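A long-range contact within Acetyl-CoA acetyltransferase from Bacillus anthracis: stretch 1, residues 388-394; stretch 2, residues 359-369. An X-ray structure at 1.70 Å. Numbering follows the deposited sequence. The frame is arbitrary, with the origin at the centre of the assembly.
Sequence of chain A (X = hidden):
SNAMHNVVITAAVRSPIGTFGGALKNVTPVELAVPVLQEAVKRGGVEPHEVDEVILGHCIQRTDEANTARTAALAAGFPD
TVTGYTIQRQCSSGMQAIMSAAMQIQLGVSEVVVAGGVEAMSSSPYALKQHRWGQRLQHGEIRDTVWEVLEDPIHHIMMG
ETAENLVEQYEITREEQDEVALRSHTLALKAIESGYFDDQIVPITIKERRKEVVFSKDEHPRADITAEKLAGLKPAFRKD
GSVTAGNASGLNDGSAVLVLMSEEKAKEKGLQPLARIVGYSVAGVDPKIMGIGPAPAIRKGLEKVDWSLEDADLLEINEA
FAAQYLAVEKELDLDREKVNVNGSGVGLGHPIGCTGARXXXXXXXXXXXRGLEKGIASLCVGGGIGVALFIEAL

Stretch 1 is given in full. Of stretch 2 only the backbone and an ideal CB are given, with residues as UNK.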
# COMPACT_ATOMS: atom_id res chain seq x y z
N ALA A 388 -16.07 13.53 -33.36
CA ALA A 388 -16.18 14.89 -33.88
C ALA A 388 -17.56 15.48 -33.61
O ALA A 388 -18.58 14.78 -33.66
CB ALA A 388 -15.86 14.93 -35.38
N LEU A 389 -17.57 16.78 -33.33
CA LEU A 389 -18.79 17.51 -33.00
C LEU A 389 -18.88 18.72 -33.93
O LEU A 389 -17.90 19.44 -34.12
CB LEU A 389 -18.72 17.96 -31.54
CG LEU A 389 -19.95 18.71 -31.01
CD1 LEU A 389 -21.19 17.84 -31.07
CD2 LEU A 389 -19.68 19.17 -29.58
N PHE A 390 -20.06 18.92 -34.52
CA PHE A 390 -20.25 19.96 -35.53
C PHE A 390 -21.25 20.97 -34.99
O PHE A 390 -22.37 20.60 -34.62
CB PHE A 390 -20.76 19.33 -36.83
CG PHE A 390 -19.79 18.35 -37.42
CD1 PHE A 390 -18.96 18.71 -38.46
CD2 PHE A 390 -19.67 17.07 -36.88
CE1 PHE A 390 -18.04 17.81 -38.99
CE2 PHE A 390 -18.75 16.16 -37.39
CZ PHE A 390 -17.94 16.52 -38.45
N ILE A 391 -20.84 22.23 -34.92
CA ILE A 391 -21.69 23.25 -34.31
C ILE A 391 -21.79 24.50 -35.18
O ILE A 391 -20.95 24.75 -36.05
CB ILE A 391 -21.18 23.67 -32.92
CG1 ILE A 391 -19.82 24.34 -33.02
CG2 ILE A 391 -21.12 22.47 -31.97
CD1 ILE A 391 -19.40 25.02 -31.73
N GLU A 392 -22.85 25.28 -34.95
CA GLU A 392 -22.98 26.59 -35.59
C GLU A 392 -23.23 27.61 -34.50
O GLU A 392 -24.18 27.49 -33.73
CB GLU A 392 -24.13 26.59 -36.61
CG GLU A 392 -23.86 25.70 -37.81
CD GLU A 392 -25.02 25.61 -38.79
OE1 GLU A 392 -26.15 26.00 -38.45
OE2 GLU A 392 -24.78 25.12 -39.92
N ALA A 393 -22.38 28.63 -34.44
CA ALA A 393 -22.61 29.74 -33.52
C ALA A 393 -23.83 30.52 -33.99
O ALA A 393 -24.05 30.69 -35.19
CB ALA A 393 -21.38 30.64 -33.45
N LEU A 394 -24.61 31.01 -33.04
CA LEU A 394 -25.82 31.74 -33.40
C LEU A 394 -25.59 33.24 -33.34
O LEU A 394 -24.75 33.73 -32.58
CB LEU A 394 -26.99 31.32 -32.50
CG LEU A 394 -27.35 29.84 -32.65
CD1 LEU A 394 -28.53 29.45 -31.76
CD2 LEU A 394 -27.65 29.51 -34.11
OXT LEU A 394 -26.24 34.00 -34.07
N UNK A 359 -12.55 21.84 -25.29
CA UNK A 359 -12.30 22.39 -26.63
C UNK A 359 -13.60 22.88 -27.26
O UNK A 359 -13.58 23.79 -28.09
CB UNK A 359 -11.64 21.34 -27.53
N UNK A 360 -14.73 22.30 -26.85
CA UNK A 360 -16.03 22.74 -27.36
C UNK A 360 -16.38 24.11 -26.77
O UNK A 360 -16.82 25.02 -27.48
CB UNK A 360 -17.12 21.72 -27.03
N UNK A 361 -16.18 24.26 -25.46
CA UNK A 361 -16.33 25.57 -24.81
C UNK A 361 -15.50 26.63 -25.53
O UNK A 361 -15.99 27.71 -25.88
CB UNK A 361 -15.92 25.49 -23.34
N UNK A 362 -14.22 26.33 -25.74
CA UNK A 362 -13.32 27.29 -26.37
C UNK A 362 -13.72 27.64 -27.80
O UNK A 362 -13.68 28.82 -28.22
CB UNK A 362 -11.89 26.74 -26.36
N UNK A 363 -14.11 26.63 -28.56
CA UNK A 363 -14.56 26.84 -29.92
C UNK A 363 -15.77 27.77 -29.98
O UNK A 363 -15.81 28.69 -30.79
CB UNK A 363 -14.90 25.50 -30.57
N UNK A 364 -16.75 27.52 -29.12
CA UNK A 364 -17.97 28.32 -29.13
C UNK A 364 -17.66 29.80 -28.92
O UNK A 364 -18.14 30.66 -29.66
CB UNK A 364 -18.94 27.83 -28.05
N UNK A 365 -16.81 30.08 -27.94
CA UNK A 365 -16.49 31.46 -27.62
C UNK A 365 -15.64 32.13 -28.68
O UNK A 365 -15.81 33.33 -28.94
CB UNK A 365 -15.77 31.53 -26.27
N UNK A 366 -14.74 31.38 -29.31
CA UNK A 366 -13.88 31.97 -30.34
C UNK A 366 -14.65 32.22 -31.64
O UNK A 366 -14.44 33.24 -32.30
CB UNK A 366 -12.68 31.06 -30.61
N UNK A 367 -15.54 31.31 -32.02
CA UNK A 367 -16.43 31.57 -33.15
C UNK A 367 -17.17 32.89 -32.92
O UNK A 367 -17.22 33.76 -33.79
CB UNK A 367 -17.42 30.42 -33.34
N UNK A 368 -17.73 33.04 -31.72
CA UNK A 368 -18.50 34.25 -31.42
C UNK A 368 -17.63 35.51 -31.44
O UNK A 368 -18.03 36.54 -31.99
CB UNK A 368 -19.18 34.11 -30.05
N UNK A 369 -16.44 35.42 -30.87
CA UNK A 369 -15.51 36.55 -30.85
C UNK A 369 -15.15 37.01 -32.26
O UNK A 369 -15.09 38.22 -32.54
CB UNK A 369 -14.24 36.17 -30.09

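Residues 388-393 of stretch 1 form a strand, and the chain ends at the carboxylate of Leu 394. Stretch 2 is helical throughout. The two run in broadly the same direction, 35° apart, with axes 8.6 Å apart at closest approach. Leu 389, Ile 391 and Ala 393 point their CB atoms toward the helix. What they offer is apolar, so packing should dominate.

Position 359 is out of reach of stretch 1. Its ideal CB has nothing of the strand within 5.5 Å, so the strand sets no preference. The residue is Ile 359, and it makes no contact here.

Position 360 points toward the strand. Its ideal CB lies 4.4 Å from CD2 of Leu 389, which leaves room for a small or medium side chain. Valine, alanine, serine or threonine would all suit. The residue is Thr 360. Its OG1 sits 3.7 Å from Leu 389 CD2, a van der Waals contact. The hydroxyl finds its hydrogen bond elsewhere in the structure.

Positions 361 and 362 are out of reach, and the strand does not choose between side chains there. They are Val 361 and Ser 362.

Position 363 again points toward the strand. Its ideal CB is 4.7 Å from Ile 391 CD1, a methyl group that calls for an apolar partner. Leucine, isoleucine, valine or methionine could fill the space. The residue is Leu 363, with chi1 t and chi2 p. Its CD2 meets Ile 391 CD1 at 3.8 Å.

Position 364 points sideways, yet its ideal CB is 4.6 Å from Ile 391 CD1. A branched or flexible apolar chain could reach it. The residue is Ile 364. Its CG1 lies 3.6 Å from Ile 391 CD1, so this methyl touches two successive helix residues.

Positions 365 and 366 are out of reach, and stretch 1 sets no preference. They hold His 365 and Glu 366, and the latter has a partner at 369.

Position 367 points toward the strand, and its ideal CB is 4.0 Å from Ala 393 CB. The small side chain of Ala 393 lies beside this CB, with Ile 391 within range of a longer chain. Leucine or methionine could touch both; alanine would fit but reach less. The residue is Leu 367. Its CB packs on Ala 393 CB at 3.9 Å, and its CD1 lies 3.9 Å from Ile 391 CD1.

Position 368 points sideways, with its ideal CB 5.3 Å from Ala 393 CB. The terminal carboxylate lies beyond, so a long basic chain would suit, though a long neutral one could also cover the alanine. The residue is Lys 368. Its CG is 4.2 Å from Ala 393 CB. The chain bends at chi3 and chi4, both p, and NZ comes to 3.7 Å from Leu 394 O. The charges are complementary, but no hydrogen bond forms.

Position 369 is out of reach, again with no preference set. It is Arg 369, whose NH2 forms a salt bridge with Glu 366 OE2 at 2.8 Å.

Stretch 2, residues 359-369: ITVSLIHELKR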
# COMPACT_ATOMS: atom_id res chain seq x y z
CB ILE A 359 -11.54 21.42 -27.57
CG1 ILE A 359 -12.37 20.17 -27.90
CG2 ILE A 359 -10.18 21.05 -26.95
CD1 ILE A 359 -11.69 19.23 -28.92
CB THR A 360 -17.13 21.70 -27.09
OG1 THR A 360 -16.75 20.44 -27.67
CG2 THR A 360 -18.47 22.16 -27.69
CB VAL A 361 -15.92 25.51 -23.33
CG1 VAL A 361 -15.79 26.92 -22.73
CG2 VAL A 361 -16.89 24.68 -22.52
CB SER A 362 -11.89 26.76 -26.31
OG SER A 362 -11.50 26.57 -24.95
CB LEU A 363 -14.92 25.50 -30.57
CG LEU A 363 -15.42 25.53 -32.01
CD1 LEU A 363 -14.39 26.14 -32.96
CD2 LEU A 363 -15.74 24.08 -32.41
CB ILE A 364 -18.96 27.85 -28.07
CG1 ILE A 364 -19.55 26.50 -28.46
CG2 ILE A 364 -20.06 28.88 -27.88
CD1 ILE A 364 -20.24 25.76 -27.32
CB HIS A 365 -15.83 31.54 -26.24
CG HIS A 365 -16.79 31.32 -25.11
ND1 HIS A 365 -17.60 32.32 -24.63
CD2 HIS A 365 -17.10 30.20 -24.41
CE1 HIS A 365 -18.36 31.83 -23.66
NE2 HIS A 365 -18.08 30.55 -23.51
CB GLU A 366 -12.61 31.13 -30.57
CG GLU A 366 -11.60 31.70 -31.59
CD GLU A 366 -10.95 33.02 -31.18
OE1 GLU A 366 -11.13 33.48 -30.03
OE2 GLU A 366 -10.24 33.62 -32.02
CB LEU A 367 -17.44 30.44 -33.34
CG LEU A 367 -16.94 29.13 -33.96
CD1 LEU A 367 -17.99 28.05 -33.79
CD2 LEU A 367 -16.59 29.32 -35.45
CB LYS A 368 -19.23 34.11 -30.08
CG LYS A 368 -20.41 33.14 -30.16
CD LYS A 368 -21.26 33.19 -28.89
CE LYS A 368 -21.82 34.59 -28.65
NZ LYS A 368 -22.79 35.00 -29.71
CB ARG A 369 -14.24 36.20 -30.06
CG ARG A 369 -13.35 37.41 -29.78
CD ARG A 369 -11.99 37.01 -29.22
NE ARG A 369 -11.14 36.38 -30.23
CZ ARG A 369 -10.47 37.05 -31.17
NH1 ARG A 369 -10.55 38.38 -31.25
NH2 ARG A 369 -9.72 36.39 -32.04
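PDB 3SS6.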